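Local coordinates for protein ribonucleoside-diphosphate reductase (Pseudomonas aeruginosa, PDB 5IM3) that probably supplies deoxyribonucleotides for DNA synthesis by reducing ribonucleoside diphosphates, and binds dATP as an allosteric effector, at residues H72-V75 against R76-T79; L300-Y304 against D305-I309; M354-T357 against P358-F361. All coordinates share one frame; numbering follows the deposited sequence.

Overall arrangement
All three contacts are local, each joining side chains a few residues apart, and they follow one another along the chain. Interaction 1 is about two turns of helix 69-88 in the first ATP cone, the dATP-binding regulatory domain. Its centre lies about 68 Å from that of interaction 2 and 76 Å from that of interaction 3, so it belongs to a remote regulatory part of the molecule. Interactions 2 and 3, with centres about 12 Å apart, both lie in the all-alpha domain. One comprises the C-terminal part of helix 297-307 and the chain just after it, the other leads strand 353-355 into helix 357-362. They touch directly: Tyr-307 OH and Thr-357 OG1, 2.9 Å apart, form a probable hydrogen bond, and Phe-361 packs on Tyr-307.

Interaction 1: H72-V75 against R76-T79; sequences HDTV and RRLT
His-72 and Arg-76, one helical turn apart, lie side by side and point the same way. Their flat groups are turned 66° against each other, and His-72 NE2 comes to the edge of the guanidinium, 3.0 Å from Arg-76 NH1. The imidazole reaches this place because its CG is anti to the backbone N (chi1 162°), while a bend at chi3 turns the arginine's end toward it. Another flank is mixed: the methyl CG2 of Thr-74 lies alongside Leu-78, 4.1 Å from its CD1, and meets Arg-77 NH2 at 3.8 Å. The threonine hydroxyl turns back to bond Arg-70 O. Val-75 and Thr-79 are skewed to each other, with Val-75 CG1 3.9 Å from Thr-79 OG1, a hydroxyl hydrogen-bonded to Thr-50 OG1 of helix 46-60. Beneath run regular i to i+4 backbone bonds, of which Thr-79 N to Val-75 O is short at 2.7 Å. Asp-73 points away from segment 76-79, its OD2 hydrogen-bonded to Tyr-829 OH of the second subunit, which also packs on Thr-74. The chemistry is thus divided: polar or charged His-72, Asp-73, Arg-76 and Arg-77 are exposed, whereas Val-75 and Leu-78 give apolar surfaces to helices 46-60 and 98-111, and the threonines bury hydroxyls that already have partners.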
ATOM      1  N   HIS A  72     -57.145  -8.381 -23.528  1.00 81.24           N
ATOM      2  CA  HIS A  72     -57.481  -6.963 -23.571  1.00 85.68           C
ATOM      3  C   HIS A  72     -56.682  -6.168 -22.546  1.00 85.39           C
ATOM      4  O   HIS A  72     -56.188  -5.075 -22.848  1.00 84.77           O
ATOM      5  CB  HIS A  72     -58.985  -6.820 -23.350  1.00 92.73           C
ATOM      6  CG  HIS A  72     -59.425  -5.449 -22.952  1.00 97.45           C
ATOM      7  ND1 HIS A  72     -59.621  -5.087 -21.637  1.00100.44           N
ATOM      8  CD2 HIS A  72     -59.749  -4.365 -23.695  1.00 98.85           C
ATOM      9  CE1 HIS A  72     -60.031  -3.833 -21.586  1.00102.86           C
ATOM     10  NE2 HIS A  72     -60.120  -3.373 -22.822  1.00102.20           N
ATOM     11  N   ASP A  73     -56.537  -6.702 -21.332  1.00 86.88           N
ATOM     12  CA  ASP A  73     -55.722  -6.031 -20.325  1.00 86.98           C
ATOM     13  C   ASP A  73     -54.261  -5.966 -20.755  1.00 80.35           C
ATOM     14  O   ASP A  73     -53.595  -4.942 -20.567  1.00 79.87           O
ATOM     15  CB  ASP A  73     -55.853  -6.751 -18.981  1.00 89.78           C
ATOM     16  CG  ASP A  73     -55.423  -5.891 -17.811  1.00 92.82           C
ATOM     17  OD1 ASP A  73     -55.507  -4.649 -17.920  1.00 94.53           O
ATOM     18  OD2 ASP A  73     -55.015  -6.459 -16.775  1.00 94.00           O
ATOM     19  N   THR A  74     -53.748  -7.050 -21.337  1.00 69.32           N
ATOM     20  CA  THR A  74     -52.351  -7.084 -21.761  1.00 66.90           C
ATOM     21  C   THR A  74     -52.101  -6.129 -22.922  1.00 65.80           C
ATOM     22  O   THR A  74     -51.150  -5.340 -22.894  1.00 64.26           O
ATOM     23  CB  THR A  74     -51.956  -8.508 -22.153  1.00 63.57           C
ATOM     24  OG1 THR A  74     -52.245  -9.401 -21.072  1.00 65.92           O
ATOM     25  CG2 THR A  74     -50.472  -8.584 -22.481  1.00 61.48           C
ATOM     26  N   VAL A  75     -52.942  -6.192 -23.956  1.00 66.41           N
ATOM     27  CA  VAL A  75     -52.729  -5.369 -25.145  1.00 67.20           C
ATOM     28  C   VAL A  75     -52.700  -3.893 -24.770  1.00 72.86           C
ATOM     29  O   VAL A  75     -51.772  -3.160 -25.133  1.00 70.94           O
ATOM     30  CB  VAL A  75     -53.813  -5.660 -26.200  1.00 67.11           C
ATOM     31  CG1 VAL A  75     -53.642  -4.754 -27.408  1.00 68.17           C
ATOM     32  CG2 VAL A  75     -53.765  -7.121 -26.626  1.00 65.52           C
ATOM     33  N   ARG A  76     -53.717  -3.435 -24.037  1.00 93.17           N
ATOM     34  CA  ARG A  76     -53.784  -2.025 -23.670  1.00 99.45           C
ATOM     35  C   ARG A  76     -52.610  -1.620 -22.790  1.00 98.44           C
ATOM     36  O   ARG A  76     -52.225  -0.445 -22.773  1.00101.20           O
ATOM     37  CB  ARG A  76     -55.106  -1.729 -22.962  1.00106.23           C
ATOM     38  CG  ARG A  76     -56.324  -1.885 -23.855  1.00109.72           C
ATOM     39  CD  ARG A  76     -57.615  -1.663 -23.080  1.00114.95           C
ATOM     40  NE  ARG A  76     -57.706  -0.315 -22.518  1.00119.15           N
ATOM     41  CZ  ARG A  76     -58.706   0.117 -21.751  1.00123.88           C
ATOM     42  NH1 ARG A  76     -59.712  -0.685 -21.441  1.00125.41           N
ATOM     43  NH2 ARG A  76     -58.703   1.357 -21.287  1.00127.01           N
ATOM     44  N   ARG A  77     -52.033  -2.568 -22.051  1.00 87.60           N
ATOM     45  CA  ARG A  77     -50.816  -2.273 -21.304  1.00 86.41           C
ATOM     46  C   ARG A  77     -49.629  -2.111 -22.245  1.00 81.92           C
ATOM     47  O   ARG A  77     -48.837  -1.173 -22.101  1.00 81.88           O
ATOM     48  CB  ARG A  77     -50.548  -3.378 -20.282  1.00 86.32           C
ATOM     49  CG  ARG A  77     -49.318  -3.141 -19.417  1.00 87.28           C
ATOM     50  CD  ARG A  77     -49.082  -4.291 -18.448  1.00 87.85           C
ATOM     51  NE  ARG A  77     -48.881  -5.560 -19.143  1.00 86.84           N
ATOM     52  CZ  ARG A  77     -47.742  -5.928 -19.722  1.00 85.09           C
ATOM     53  NH1 ARG A  77     -46.686  -5.123 -19.703  1.00 85.30           N
ATOM     54  NH2 ARG A  77     -47.658  -7.103 -20.332  1.00 83.07           N
ATOM     55  N   LEU A  78     -49.496  -3.013 -23.218  1.00 74.63           N
ATOM     56  CA  LEU A  78     -48.426  -2.892 -24.202  1.00 72.19           C
ATOM     57  C   LEU A  78     -48.608  -1.644 -25.057  1.00 74.37           C
ATOM     58  O   LEU A  78     -47.637  -0.937 -25.348  1.00 73.08           O
ATOM     59  CB  LEU A  78     -48.384  -4.142 -25.081  1.00 67.18           C
ATOM     60  CG  LEU A  78     -48.149  -5.474 -24.367  1.00 64.72           C
ATOM     61  CD1 LEU A  78     -48.301  -6.620 -25.349  1.00 62.23           C
ATOM     62  CD2 LEU A  78     -46.779  -5.509 -23.713  1.00 63.35           C
ATOM     63  N   THR A  79     -49.847  -1.358 -25.467  1.00 77.51           N
ATOM     64  CA  THR A  79     -50.107  -0.163 -26.262  1.00 79.93           C
ATOM     65  C   THR A  79     -49.761   1.102 -25.492  1.00 84.35           C
ATOM     66  O   THR A  79     -49.296   2.082 -26.085  1.00 85.72           O
ATOM     67  CB  THR A  79     -51.575  -0.130 -26.697  1.00 81.35           C
ATOM     68  OG1 THR A  79     -51.868  -1.292 -27.485  1.00 78.71           O
ATOM     69  CG2 THR A  79     -51.873   1.119 -27.521  1.00 84.51           C
TER

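Interaction 2: L300-Y304 against D305-I309; sequences LQTLY and DRYFI
The ring of Phe-308 folds back against the last turn of the helix and lies under Leu-303 and Tyr-304. Leu-303 CB is the bump that meets it, 3.9 Å from the ring centroid and 28° off the normal, a CH-pi contact over one face. The same face takes the backbone N of Tyr-304 nearer its rim, and Tyr-304 CB lies 4.0 Å from Phe-308 CD2. Leu-300 CD1 stands at the ring's edge. A flat ring suits this place because its face lies against the backbone, with Leu-303 C 4.0 Å above the plane of the Phe-308 ring, over its centre.

Leu-303 fills a second hollow with its other end: CD2 rests 4.0 Å from Tyr-307 CB, the two side chains set askew, while CD1 meets Phe-308 more distantly than CB does. The buried Thr-302 methyl reaches the edge of the exposed Arg-306 guanidinium, CG2 to NH2 3.9 Å. Asp-305 and Gln-301 are skewed, their carboxylate and amide planes 85° apart; Gln-301 OE1 and Asp-305 OD1, at 3.5 Å, are both acceptors and make no hydrogen bond.

The backbone widens here into a pi-type turn. Leu-303 O accepts from Tyr-307 N at 2.8 Å and from Phe-308 N at 2.9 Å, the two donors arriving from opposite faces of its plane. A water then donates to both Tyr-304 O and Phe-308 O, bridging the turn.

Around this knot of side chains, helix 773-779 packs on Thr-302, Leu-303 and Tyr-307, helix 319-330 on Leu-300, Leu-303 and Phe-308, with Phe-322 edge-to-face on the Phe-308 ring, and helix 219-239 on Leu-300, Tyr-304 and Phe-308. The C-terminal part of helix 297-307 and the chain just after it are thus wedged among three helices, before strand 310-311.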
ATOM      1  N   LEU A 300       5.525  -2.957 -49.425  1.00 56.52           N
ATOM      2  CA  LEU A 300       5.651  -1.972 -50.495  1.00 56.97           C
ATOM      3  C   LEU A 300       5.568  -0.553 -49.949  1.00 58.74           C
ATOM      4  O   LEU A 300       6.346   0.318 -50.353  1.00 56.49           O
ATOM      5  CB  LEU A 300       4.569  -2.204 -51.551  1.00 56.56           C
ATOM      6  CG  LEU A 300       4.662  -1.340 -52.814  1.00 55.65           C
ATOM      7  CD1 LEU A 300       5.947  -1.630 -53.562  1.00 52.66           C
ATOM      8  CD2 LEU A 300       3.450  -1.561 -53.725  1.00 58.45           C
ATOM      9  N   GLN A 301       4.622  -0.302 -49.040  1.00 68.28           N
ATOM     10  CA  GLN A 301       4.566   0.984 -48.355  1.00 71.31           C
ATOM     11  C   GLN A 301       5.916   1.347 -47.753  1.00 66.72           C
ATOM     12  O   GLN A 301       6.373   2.488 -47.874  1.00 65.82           O
ATOM     13  CB  GLN A 301       3.495   0.947 -47.263  1.00 76.97           C
ATOM     14  CG  GLN A 301       2.116   1.382 -47.724  1.00 82.61           C
ATOM     15  CD  GLN A 301       1.951   2.890 -47.715  1.00 85.38           C
ATOM     16  OE1 GLN A 301       2.311   3.575 -48.676  1.00 84.08           O
ATOM     17  NE2 GLN A 301       1.406   3.417 -46.622  1.00 87.14           N
ATOM     18  N   THR A 302       6.571   0.381 -47.103  1.00 57.74           N
ATOM     19  CA  THR A 302       7.843   0.655 -46.441  1.00 55.13           C
ATOM     20  C   THR A 302       8.886   1.139 -47.441  1.00 52.20           C
ATOM     21  O   THR A 302       9.540   2.167 -47.228  1.00 49.21           O
ATOM     22  CB  THR A 302       8.339  -0.600 -45.723  1.00 55.18           C
ATOM     23  OG1 THR A 302       7.388  -0.989 -44.725  1.00 55.16           O
ATOM     24  CG2 THR A 302       9.692  -0.347 -45.063  1.00 51.60           C
ATOM     25  N   LEU A 303       9.064   0.399 -48.534  1.00 52.11           N
ATOM     26  CA  LEU A 303      10.038   0.792 -49.546  1.00 51.31           C
ATOM     27  C   LEU A 303       9.669   2.129 -50.171  1.00 51.18           C
ATOM     28  O   LEU A 303      10.510   3.027 -50.285  1.00 51.74           O
ATOM     29  CB  LEU A 303      10.145  -0.295 -50.618  1.00 51.29           C
ATOM     30  CG  LEU A 303      10.750  -1.625 -50.158  1.00 51.66           C
ATOM     31  CD1 LEU A 303      10.716  -2.651 -51.278  1.00 52.45           C
ATOM     32  CD2 LEU A 303      12.176  -1.432 -49.656  1.00 48.98           C
ATOM     33  N   TYR A 304       8.408   2.285 -50.575  1.00 54.04           N
ATOM     34  CA  TYR A 304       7.997   3.501 -51.268  1.00 56.49           C
ATOM     35  C   TYR A 304       8.157   4.726 -50.383  1.00 60.15           C
ATOM     36  O   TYR A 304       8.589   5.785 -50.853  1.00 61.66           O
ATOM     37  CB  TYR A 304       6.549   3.378 -51.736  1.00 58.73           C
ATOM     38  CG  TYR A 304       6.023   4.632 -52.396  1.00 58.96           C
ATOM     39  CD1 TYR A 304       6.154   4.827 -53.764  1.00 59.12           C
ATOM     40  CD2 TYR A 304       5.401   5.626 -51.650  1.00 59.44           C
ATOM     41  CE1 TYR A 304       5.681   5.974 -54.371  1.00 60.22           C
ATOM     42  CE2 TYR A 304       4.923   6.775 -52.248  1.00 60.67           C
ATOM     43  CZ  TYR A 304       5.066   6.945 -53.609  1.00 61.88           C
ATOM     44  OH  TYR A 304       4.590   8.090 -54.205  1.00 64.22           O
ATOM     45  N   ASP A 305       7.808   4.608 -49.101  1.00 62.73           N
ATOM     46  CA  ASP A 305       7.819   5.778 -48.231  1.00 63.44           C
ATOM     47  C   ASP A 305       9.237   6.262 -47.959  1.00 62.33           C
ATOM     48  O   ASP A 305       9.483   7.473 -47.919  1.00 62.20           O
ATOM     49  CB  ASP A 305       7.105   5.467 -46.915  1.00 65.10           C
ATOM     50  CG  ASP A 305       5.612   5.263 -47.092  1.00 67.83           C
ATOM     51  OD1 ASP A 305       5.077   5.629 -48.160  1.00 67.75           O
ATOM     52  OD2 ASP A 305       4.970   4.743 -46.153  1.00 70.27           O
ATOM     53  N   ARG A 306      10.186   5.343 -47.783  1.00 68.22           N
ATOM     54  CA  ARG A 306      11.486   5.704 -47.227  1.00 69.46           C
ATOM     55  C   ARG A 306      12.694   5.238 -48.026  1.00 68.08           C
ATOM     56  O   ARG A 306      13.774   5.805 -47.828  1.00 68.21           O
ATOM     57  CB  ARG A 306      11.615   5.164 -45.794  1.00 71.67           C
ATOM     58  CG  ARG A 306      10.661   5.830 -44.809  1.00 75.36           C
ATOM     59  CD  ARG A 306      10.869   5.342 -43.381  1.00 78.36           C
ATOM     60  NE  ARG A 306      10.535   3.928 -43.219  1.00 81.09           N
ATOM     61  CZ  ARG A 306      10.398   3.320 -42.043  1.00 82.96           C
ATOM     62  NH1 ARG A 306      10.557   4.001 -40.912  1.00 83.89           N
ATOM     63  NH2 ARG A 306      10.095   2.030 -41.993  1.00 82.91           N
ATOM     64  N   TYR A 307      12.571   4.251 -48.914  1.00 60.90           N
ATOM     65  CA  TYR A 307      13.744   3.690 -49.574  1.00 59.62           C
ATOM     66  C   TYR A 307      13.850   4.008 -51.059  1.00 60.29           C
ATOM     67  O   TYR A 307      14.969   4.139 -51.562  1.00 58.23           O
ATOM     68  CB  TYR A 307      13.778   2.169 -49.381  1.00 61.10           C
ATOM     69  CG  TYR A 307      14.180   1.769 -47.978  1.00 59.58           C
ATOM     70  CD1 TYR A 307      15.510   1.526 -47.660  1.00 60.60           C
ATOM     71  CD2 TYR A 307      13.234   1.657 -46.967  1.00 60.37           C
ATOM     72  CE1 TYR A 307      15.886   1.171 -46.378  1.00 59.17           C
ATOM     73  CE2 TYR A 307      13.601   1.301 -45.680  1.00 59.27           C
ATOM     74  CZ  TYR A 307      14.928   1.062 -45.394  1.00 59.88           C
ATOM     75  OH  TYR A 307      15.309   0.708 -44.120  1.00 61.42           O
ATOM     76  N   PHE A 308      12.738   4.144 -51.776  1.00 58.15           N
ATOM     77  CA  PHE A 308      12.814   4.433 -53.203  1.00 55.74           C
ATOM     78  C   PHE A 308      13.362   5.834 -53.444  1.00 56.19           C
ATOM     79  O   PHE A 308      12.977   6.795 -52.773  1.00 56.45           O
ATOM     80  CB  PHE A 308      11.433   4.299 -53.854  1.00 56.51           C
ATOM     81  CG  PHE A 308      10.934   2.880 -53.961  1.00 53.94           C
ATOM     82  CD1 PHE A 308      11.795   1.803 -53.812  1.00 52.87           C
ATOM     83  CD2 PHE A 308       9.597   2.625 -54.224  1.00 54.41           C
ATOM     84  CE1 PHE A 308      11.334   0.510 -53.915  1.00 53.51           C
ATOM     85  CE2 PHE A 308       9.128   1.329 -54.328  1.00 55.58           C
ATOM     86  CZ  PHE A 308       9.997   0.270 -54.173  1.00 55.14           C
ATOM     87  N   ILE A 309      14.270   5.943 -54.418  1.00 57.94           N
ATOM     88  CA  ILE A 309      14.844   7.234 -54.771  1.00 59.69           C
ATOM     89  C   ILE A 309      13.765   8.123 -55.378  1.00 60.27           C
ATOM     90  O   ILE A 309      12.860   7.656 -56.081  1.00 60.88           O
ATOM     91  CB  ILE A 309      16.029   7.056 -55.739  1.00 62.23           C
ATOM     92  CG1 ILE A 309      17.147   6.230 -55.087  1.00 60.70           C
ATOM     93  CG2 ILE A 309      16.568   8.411 -56.196  1.00 62.13           C
ATOM     94  CD1 ILE A 309      17.786   6.880 -53.898  1.00 60.75           C
TER
HETATM   95  O   HOH W   1      11.165   6.912 -50.690  1.00 51.20           O

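Interaction 3: M354-T357 against P358-F361; sequences MSST and PTLF
Met-354 and Leu-360 meet at about a right angle, forming the snug interior side of this strand-to-helix turn. The methionine SD sits 3.8 Å from Leu-360 CD2. A bend at chi2 (55°) brings the sulfur of this long flexible chain onto both leucine methyls. Beside it, Ser-355 CB presses on the Thr-359 methyl, CB to CG2 3.5 Å; a small residue suits this place because the strand and the helix come so close here. Thr-359 is buried too, and its OG1 is satisfied by Leu-370 O and by a water that donates to it at 2.8 Å; the same water accepts a long, weak bond from Ser-356 N. Helix 319-330 packs on Met-354, Ser-355 and Thr-359, and helix 773-779 on Met-354, Thr-357 and Leu-360.

The looser side holds Ser-356, Thr-357 and Pro-358, all partly exposed, and the exposed Phe-361, whose ring leads away from segment 354-357. Ser-356 OG stands between the backbone N and the carbonyl carbon (chi1 61°) and lies 3.4 Å from Pro-358 CD. Thr-357 CB and Pro-358 CD, 3.4 Å apart, show the usual crowding of a residue that precedes proline.

Ser-356 occupies the N-cap position, and its carbonyl receives Leu-360 N in an almost straight bond of 3.0 Å (178°). Pro-358 lies in the first turn, where a helix can accept a residue without an N-H at no cost in hydrogen bonds. The whole is a strand-to-helix junction: strand 353-355, paired antiparallel with strand 600-608 of the barrel sheet, turns through a serine at the N-cap position and a proline in the first turn into helix 357-362.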
ATOM      1  N   MET A 354      18.030 -10.432 -47.377  1.00 53.36           N
ATOM      2  CA  MET A 354      17.831  -8.990 -47.450  1.00 52.32           C
ATOM      3  C   MET A 354      18.997  -8.296 -46.769  1.00 53.55           C
ATOM      4  O   MET A 354      19.293  -8.570 -45.603  1.00 55.70           O
ATOM      5  CB  MET A 354      16.506  -8.576 -46.804  1.00 52.42           C
ATOM      6  CG  MET A 354      16.100  -7.139 -47.099  1.00 51.73           C
ATOM      7  SD  MET A 354      16.026  -6.763 -48.866  1.00 55.05           S
ATOM      8  CE  MET A 354      14.768  -7.914 -49.421  1.00 53.24           C
ATOM      9  N   SER A 355      19.650  -7.401 -47.500  1.00 54.22           N
ATOM     10  CA  SER A 355      20.712  -6.602 -46.921  1.00 52.21           C
ATOM     11  C   SER A 355      20.153  -5.720 -45.812  1.00 53.03           C
ATOM     12  O   SER A 355      18.945  -5.483 -45.714  1.00 50.36           O
ATOM     13  CB  SER A 355      21.376  -5.745 -47.998  1.00 52.75           C
ATOM     14  OG  SER A 355      21.822  -6.548 -49.079  1.00 50.91           O
ATOM     15  N   SER A 356      21.054  -5.234 -44.964  1.00 52.11           N
ATOM     16  CA  SER A 356      20.655  -4.373 -43.866  1.00 52.60           C
ATOM     17  C   SER A 356      20.080  -3.061 -44.395  1.00 53.24           C
ATOM     18  O   SER A 356      20.277  -2.680 -45.552  1.00 52.78           O
ATOM     19  CB  SER A 356      21.846  -4.085 -42.957  1.00 52.72           C
ATOM     20  OG  SER A 356      22.864  -3.415 -43.678  1.00 54.18           O
ATOM     21  N   THR A 357      19.368  -2.365 -43.512  1.00 52.69           N
ATOM     22  CA  THR A 357      18.769  -1.074 -43.846  1.00 53.75           C
ATOM     23  C   THR A 357      19.753  -0.086 -44.462  1.00 52.19           C
ATOM     24  O   THR A 357      19.409   0.531 -45.483  1.00 52.03           O
ATOM     25  CB  THR A 357      18.119  -0.507 -42.574  1.00 55.81           C
ATOM     26  OG1 THR A 357      16.815  -1.087 -42.415  1.00 57.72           O
ATOM     27  CG2 THR A 357      17.994   1.012 -42.623  1.00 55.24           C
ATOM     28  N   PRO A 358      20.956   0.127 -43.917  1.00 47.63           N
ATOM     29  CA  PRO A 358      21.857   1.101 -44.560  1.00 50.37           C
ATOM     30  C   PRO A 358      22.319   0.671 -45.940  1.00 47.67           C
ATOM     31  O   PRO A 358      22.447   1.519 -46.831  1.00 47.91           O
ATOM     32  CB  PRO A 358      23.028   1.215 -43.567  1.00 48.78           C
ATOM     33  CG  PRO A 358      22.988  -0.030 -42.780  1.00 52.20           C
ATOM     34  CD  PRO A 358      21.535  -0.413 -42.676  1.00 50.34           C
ATOM     35  N   THR A 359      22.578  -0.621 -46.151  1.00 42.14           N
ATOM     36  CA  THR A 359      22.941  -1.077 -47.487  1.00 44.46           C
ATOM     37  C   THR A 359      21.811  -0.803 -48.469  1.00 44.66           C
ATOM     38  O   THR A 359      22.024  -0.203 -49.527  1.00 44.90           O
ATOM     39  CB  THR A 359      23.292  -2.567 -47.468  1.00 44.78           C
ATOM     40  OG1 THR A 359      24.495  -2.767 -46.719  1.00 43.02           O
ATOM     41  CG2 THR A 359      23.503  -3.095 -48.883  1.00 43.35           C
ATOM     42  N   LEU A 360      20.591  -1.219 -48.120  1.00 45.56           N
ATOM     43  CA  LEU A 360      19.443  -0.973 -48.987  1.00 47.30           C
ATOM     44  C   LEU A 360      19.307   0.501 -49.336  1.00 50.46           C
ATOM     45  O   LEU A 360      18.956   0.849 -50.470  1.00 47.91           O
ATOM     46  CB  LEU A 360      18.167  -1.472 -48.310  1.00 48.57           C
ATOM     47  CG  LEU A 360      18.018  -2.988 -48.188  1.00 49.13           C
ATOM     48  CD1 LEU A 360      16.736  -3.305 -47.455  1.00 47.92           C
ATOM     49  CD2 LEU A 360      18.041  -3.650 -49.566  1.00 49.42           C
ATOM     50  N   PHE A 361      19.587   1.385 -48.378  1.00 49.20           N
ATOM     51  CA  PHE A 361      19.337   2.803 -48.588  1.00 51.69           C
ATOM     52  C   PHE A 361      20.442   3.475 -49.398  1.00 51.44           C
ATOM     53  O   PHE A 361      20.157   4.376 -50.196  1.00 49.15           O
ATOM     54  CB  PHE A 361      19.176   3.508 -47.240  1.00 54.77           C
ATOM     55  CG  PHE A 361      18.608   4.891 -47.349  1.00 58.84           C
ATOM     56  CD1 PHE A 361      19.441   5.993 -47.434  1.00 61.96           C
ATOM     57  CD2 PHE A 361      17.238   5.090 -47.374  1.00 60.58           C
ATOM     58  CE1 PHE A 361      18.920   7.271 -47.538  1.00 64.31           C
ATOM     59  CE2 PHE A 361      16.711   6.365 -47.481  1.00 62.96           C
ATOM     60  CZ  PHE A 361      17.553   7.456 -47.562  1.00 64.42           C
TER
HETATM   61  O   HOH W   2      24.294  -5.412 -45.992  1.00 42.62           O